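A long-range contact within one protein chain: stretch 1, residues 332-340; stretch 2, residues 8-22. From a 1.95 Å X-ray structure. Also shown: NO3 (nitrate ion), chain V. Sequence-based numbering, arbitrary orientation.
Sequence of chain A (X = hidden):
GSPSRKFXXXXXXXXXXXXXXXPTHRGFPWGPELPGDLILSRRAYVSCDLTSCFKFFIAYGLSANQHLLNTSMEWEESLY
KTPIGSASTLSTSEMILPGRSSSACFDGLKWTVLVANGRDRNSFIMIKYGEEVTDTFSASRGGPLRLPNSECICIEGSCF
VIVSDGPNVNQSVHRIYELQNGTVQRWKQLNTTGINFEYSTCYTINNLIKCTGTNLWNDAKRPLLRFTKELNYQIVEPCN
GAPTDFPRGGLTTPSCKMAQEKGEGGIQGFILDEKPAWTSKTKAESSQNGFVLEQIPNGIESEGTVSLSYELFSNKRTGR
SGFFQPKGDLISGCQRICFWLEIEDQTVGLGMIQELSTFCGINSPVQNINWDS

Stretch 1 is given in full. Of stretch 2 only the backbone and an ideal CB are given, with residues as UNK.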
# COMPACT_ATOMS: atom_id res chain seq x y z
N SER A 332 27.52 -9.77 0.80
CA SER A 332 28.81 -9.08 0.72
C SER A 332 29.49 -9.01 2.08
O SER A 332 28.88 -8.61 3.07
CB SER A 332 28.64 -7.68 0.16
OG SER A 332 29.91 -7.11 -0.09
N GLY A 333 30.75 -9.39 2.13
CA GLY A 333 31.53 -9.25 3.35
C GLY A 333 32.19 -7.88 3.44
O GLY A 333 32.67 -7.49 4.50
N CYS A 334 32.20 -7.15 2.32
CA CYS A 334 32.82 -5.84 2.26
C CYS A 334 31.73 -4.77 2.08
O CYS A 334 30.58 -5.09 1.77
CB CYS A 334 33.84 -5.78 1.12
SG CYS A 334 33.19 -6.28 -0.49
N GLN A 335 32.10 -3.52 2.29
CA GLN A 335 31.14 -2.43 2.26
C GLN A 335 30.96 -1.92 0.83
O GLN A 335 31.93 -1.51 0.17
CB GLN A 335 31.58 -1.31 3.20
CG GLN A 335 30.70 -0.08 3.18
CD GLN A 335 29.31 -0.38 3.64
OE1 GLN A 335 29.11 -0.89 4.75
NE2 GLN A 335 28.33 -0.08 2.80
N ARG A 336 29.74 -1.95 0.33
CA ARG A 336 29.48 -1.46 -1.02
C ARG A 336 29.34 0.06 -1.05
O ARG A 336 28.99 0.69 -0.05
CB ARG A 336 28.23 -2.12 -1.61
CG ARG A 336 28.40 -3.60 -1.97
CD ARG A 336 27.31 -4.07 -2.93
NE ARG A 336 25.96 -3.94 -2.34
CZ ARG A 336 24.87 -3.64 -3.03
NH1 ARG A 336 24.94 -3.41 -4.34
NH2 ARG A 336 23.70 -3.55 -2.41
N ILE A 337 29.59 0.63 -2.23
CA ILE A 337 29.43 2.07 -2.43
C ILE A 337 28.61 2.29 -3.69
O ILE A 337 28.78 1.58 -4.70
CB ILE A 337 30.80 2.81 -2.52
CG1 ILE A 337 30.61 4.32 -2.63
CG2 ILE A 337 31.63 2.30 -3.68
CD1 ILE A 337 29.92 4.94 -1.43
N CYS A 338 27.69 3.24 -3.63
CA CYS A 338 26.82 3.51 -4.78
C CYS A 338 26.76 5.02 -4.98
O CYS A 338 27.18 5.79 -4.12
CB CYS A 338 25.40 2.98 -4.53
SG CYS A 338 25.25 1.21 -4.14
N PHE A 339 26.24 5.45 -6.12
CA PHE A 339 25.96 6.86 -6.27
C PHE A 339 24.61 7.05 -6.93
O PHE A 339 24.10 6.14 -7.60
CB PHE A 339 27.08 7.58 -7.04
CG PHE A 339 27.25 7.14 -8.47
CD1 PHE A 339 26.54 7.75 -9.49
CD2 PHE A 339 28.16 6.14 -8.80
CE1 PHE A 339 26.70 7.35 -10.81
CE2 PHE A 339 28.33 5.74 -10.12
CZ PHE A 339 27.60 6.35 -11.13
N TRP A 340 24.01 8.21 -6.70
CA TRP A 340 22.79 8.58 -7.39
C TRP A 340 23.16 9.67 -8.40
O TRP A 340 24.15 10.40 -8.23
CB TRP A 340 21.70 9.04 -6.41
CG TRP A 340 22.16 10.09 -5.39
CD1 TRP A 340 22.52 9.87 -4.09
CD2 TRP A 340 22.28 11.51 -5.60
NE1 TRP A 340 22.87 11.05 -3.49
CE2 TRP A 340 22.73 12.07 -4.39
CE3 TRP A 340 22.06 12.35 -6.70
CZ2 TRP A 340 22.96 13.44 -4.25
CZ3 TRP A 340 22.29 13.69 -6.55
CH2 TRP A 340 22.74 14.23 -5.34
N UNK A 8 23.29 -0.33 16.46
CA UNK A 8 23.55 0.82 15.61
C UNK A 8 24.38 0.34 14.45
O UNK A 8 25.24 -0.53 14.58
CB UNK A 8 24.25 1.95 16.37
N UNK A 9 24.11 0.90 13.28
CA UNK A 9 24.80 0.48 12.09
C UNK A 9 26.21 1.03 12.07
O UNK A 9 26.47 2.11 12.60
CB UNK A 9 24.03 0.92 10.84
N UNK A 10 27.12 0.29 11.45
CA UNK A 10 28.39 0.86 11.03
C UNK A 10 28.82 0.14 9.77
O UNK A 10 28.40 -1.00 9.53
CB UNK A 10 29.45 0.75 12.13
N UNK A 11 29.64 0.79 8.97
CA UNK A 11 30.12 0.22 7.72
C UNK A 11 30.86 -1.09 7.97
O UNK A 11 31.42 -1.30 9.03
CB UNK A 11 31.03 1.21 7.00
N UNK A 12 30.86 -1.97 6.97
CA UNK A 12 31.64 -3.19 7.07
C UNK A 12 33.10 -2.76 7.05
O UNK A 12 33.40 -1.63 6.67
CB UNK A 12 31.32 -4.17 5.94
N UNK A 13 34.00 -3.66 7.44
CA UNK A 13 35.36 -3.29 7.83
C UNK A 13 36.23 -2.78 6.68
O UNK A 13 37.18 -2.05 6.91
CB UNK A 13 36.04 -4.50 8.47
N UNK A 14 35.92 -3.17 5.46
CA UNK A 14 36.68 -2.67 4.33
C UNK A 14 35.72 -2.41 3.17
O UNK A 14 34.70 -3.07 3.06
CB UNK A 14 37.78 -3.66 3.93
N UNK A 15 36.06 -1.44 2.34
CA UNK A 15 35.28 -1.17 1.14
C UNK A 15 35.52 -2.25 0.11
O UNK A 15 36.64 -2.73 -0.03
CB UNK A 15 35.62 0.20 0.56
N UNK A 16 34.48 -2.63 -0.61
CA UNK A 16 34.64 -3.59 -1.70
C UNK A 16 35.57 -3.00 -2.75
O UNK A 16 35.60 -1.78 -2.96
CB UNK A 16 33.29 -3.96 -2.32
N UNK A 17 36.35 -3.85 -3.41
CA UNK A 17 37.12 -3.39 -4.56
C UNK A 17 36.14 -2.95 -5.64
O UNK A 17 35.15 -3.64 -5.90
CB UNK A 17 38.06 -4.48 -5.08
N UNK A 18 36.40 -1.80 -6.26
CA UNK A 18 35.52 -1.33 -7.34
C UNK A 18 36.22 -1.32 -8.69
O UNK A 18 37.16 -0.56 -8.90
CB UNK A 18 35.00 0.07 -7.02
N UNK A 19 35.74 -2.16 -9.60
CA UNK A 19 36.32 -2.27 -10.94
C UNK A 19 35.28 -1.97 -12.00
O UNK A 19 35.57 -1.98 -13.19
CB UNK A 19 36.91 -3.66 -11.16
N UNK A 20 34.06 -1.68 -11.56
CA UNK A 20 33.01 -1.31 -12.49
C UNK A 20 31.83 -0.67 -11.78
O UNK A 20 31.78 -0.63 -10.56
CB UNK A 20 32.54 -2.54 -13.28
N UNK A 21 30.89 -0.17 -12.56
CA UNK A 21 29.68 0.44 -12.01
C UNK A 21 28.49 -0.03 -12.82
O UNK A 21 28.49 0.07 -14.05
CB UNK A 21 29.77 1.97 -12.01
N UNK A 22 27.46 -0.51 -12.14
CA UNK A 22 26.28 -0.99 -12.83
C UNK A 22 25.03 -0.28 -12.31
O UNK A 22 24.93 0.02 -11.12
CB UNK A 22 26.15 -2.51 -12.67
N NO3 V . 21.41 -3.04 -5.13
O1 NO3 V . 22.29 -2.08 -4.61
O2 NO3 V . 20.35 -2.66 -5.96
O3 NO3 V . 21.58 -4.38 -4.83

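Position 8 has no atom of stretch 1 within 5.5 Å of its ideal CB, so nothing in the contact constrains it; the residue is Tyr8. At position 9 the CB points sideways and is equally free, but a long side chain could turn its end toward Gln335 OE1. An aromatic or a long polar residue would suit. It is Trp9, whose CZ2 comes to 3.8 Å from Gln335 OE1; a water accepts from Trp9 NE1 (3.0 Å) and donates to Gln335 OE1 (2.9 Å).

Position 10 points away, which leaves its choice open; it is Arg10. Position 11 is tighter, with the ideal CB 3.6 Å from Gln335 OE1. A small residue fits readily, though the sideways direction does not exclude others. The residue is Ala11, whose CB stands 3.6 Å from Gln335 OE1 (its CA is 3.3 Å from Gln335 OE1).

At position 12 the CB points toward stretch 1, 3.8 Å from Gln335 N and 3.9 Å from Gly333 O. The backbone nitrogen is already aimed at Gln335 OE1, whatever the side chain. Beyond lies the carbonyl of Ser332, an acceptor that a long donor such as lysine or arginine could reach, while a shorter residue would still fit. The residue is Lys12: NZ donates to Ser332 O at 3.2 Å, CD passes 3.8 Å from Gly333 O, and N donates to Gln335 OE1 at 3.0 Å with a 163° angle.

Position 13 points away and suits many polar residues. Ser13 OG lies 3.0 Å from a water, and this water donates to Gly333 O at 2.7 Å. At position 14 the backbone carries the contact: its O accepts from Gln335 N at 2.7 Å and 171°. The sideways CB, 5.3 Å from Cys334 CB, asks little; the residue is Gln14, whose end leads away.

Position 15 pairs with Gln335 in a single beta bridge, CA to CA 4.5 Å. Its CB points away overall yet lies 4.1 Å from Gln335 O, and a flexible apolar chain could still reach Ile337. Met15 does so, SD standing 4.2 Å from Ile337 CG2.

Position 16 gives the clearest signal. Its ideal CB is 3.0 Å from Cys334 SG, too close for a nonbonded contact but right for a carbon next to a disulfide sulfur. Cysteine is strongly indicated, and Cys16 SG bonds Cys334 SG at 2.0 Å, chi3 100°. Its N also donates to Gln335 O (2.9 Å, 174°), so backbone and crosslink fix the same point.

Position 17 points away and is Glu17. Position 18 faces Ile337, CB to CG2 5.2 Å, favouring a medium apolar residue such as valine, leucine or isoleucine; Val18 CG2 meets Ile337 CG2 at 4.0 Å. Positions 19 and 20 are out of reach of stretch 1, so it places no demand on them; they are Lys19 and Gly20.

Position 21 points toward stretch 1, its CB 4.5 Å from Phe339 CE2, with Ile337 nearby. Any large apolar or aromatic residue could serve. Trp21 receives the edge of Phe339 on its face in an offset edge-to-face pair, the centroid of the Phe339 ring 5.3 Å from that of the Trp21 six-membered ring, planes at 64°, and Trp21 CH2 lies 4.2 Å from Ile337 CG2. Position 22 is likewise out of reach; it is Val22.

Stretch 2, residues 8-22: YWRAKSQMCEVKGWV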
# COMPACT_ATOMS: atom_id res chain seq x y z
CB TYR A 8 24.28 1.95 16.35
CG TYR A 8 23.41 2.67 17.34
CD1 TYR A 8 22.27 3.35 16.92
CD2 TYR A 8 23.72 2.68 18.70
CE1 TYR A 8 21.47 4.03 17.82
CE2 TYR A 8 22.92 3.35 19.61
CZ TYR A 8 21.79 4.01 19.16
OH TYR A 8 20.99 4.68 20.06
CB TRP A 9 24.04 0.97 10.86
CG TRP A 9 24.71 0.64 9.59
CD1 TRP A 9 24.63 -0.53 8.91
CD2 TRP A 9 25.55 1.51 8.81
NE1 TRP A 9 25.37 -0.46 7.76
CE2 TRP A 9 25.94 0.78 7.67
CE3 TRP A 9 26.00 2.82 8.97
CZ2 TRP A 9 26.78 1.33 6.68
CZ3 TRP A 9 26.82 3.37 7.99
CH2 TRP A 9 27.20 2.62 6.86
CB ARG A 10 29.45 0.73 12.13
CG ARG A 10 29.93 -0.68 12.36
CD ARG A 10 30.39 -0.86 13.80
NE ARG A 10 29.27 -0.68 14.74
CZ ARG A 10 28.79 -1.62 15.55
NH1 ARG A 10 29.33 -2.83 15.60
NH2 ARG A 10 27.77 -1.32 16.35
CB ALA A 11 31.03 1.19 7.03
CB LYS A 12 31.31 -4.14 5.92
CG LYS A 12 29.81 -4.32 5.74
CD LYS A 12 29.42 -5.71 5.29
CE LYS A 12 27.90 -5.86 5.36
NZ LYS A 12 27.48 -7.26 5.59
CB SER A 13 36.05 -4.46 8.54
OG SER A 13 36.15 -5.59 7.69
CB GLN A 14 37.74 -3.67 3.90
CG GLN A 14 38.79 -3.99 4.97
CD GLN A 14 39.66 -2.78 5.31
OE1 GLN A 14 39.85 -1.88 4.49
NE2 GLN A 14 40.18 -2.76 6.54
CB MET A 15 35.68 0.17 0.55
CG MET A 15 34.83 0.54 -0.67
SD MET A 15 35.05 2.25 -1.23
CE MET A 15 34.22 3.11 0.11
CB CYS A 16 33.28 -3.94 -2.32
SG CYS A 16 32.11 -4.69 -1.18
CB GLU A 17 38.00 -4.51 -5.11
CG GLU A 17 39.31 -4.72 -4.37
CD GLU A 17 40.43 -5.12 -5.32
OE1 GLU A 17 40.44 -6.28 -5.78
OE2 GLU A 17 41.29 -4.26 -5.61
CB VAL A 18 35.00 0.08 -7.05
CG1 VAL A 18 34.19 0.60 -8.25
CG2 VAL A 18 34.18 0.11 -5.78
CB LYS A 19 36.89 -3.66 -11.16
CG LYS A 19 37.96 -4.05 -10.14
CD LYS A 19 38.58 -5.40 -10.44
CE LYS A 19 39.11 -6.04 -9.15
NZ LYS A 19 40.16 -7.06 -9.40
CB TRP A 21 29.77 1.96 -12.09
CG TRP A 21 30.97 2.53 -11.38
CD1 TRP A 21 32.20 2.79 -11.92
CD2 TRP A 21 31.04 2.93 -10.01
NE1 TRP A 21 33.02 3.34 -10.97
CE2 TRP A 21 32.34 3.43 -9.79
CE3 TRP A 21 30.14 2.92 -8.95
CZ2 TRP A 21 32.75 3.90 -8.55
CZ3 TRP A 21 30.55 3.39 -7.73
CH2 TRP A 21 31.85 3.87 -7.54
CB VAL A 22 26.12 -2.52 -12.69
CG1 VAL A 22 27.29 -3.22 -13.35
CG2 VAL A 22 26.00 -2.92 -11.24
O HOH W 1 26.79 -2.18 5.81
O HOH W 2 34.89 -6.08 5.02
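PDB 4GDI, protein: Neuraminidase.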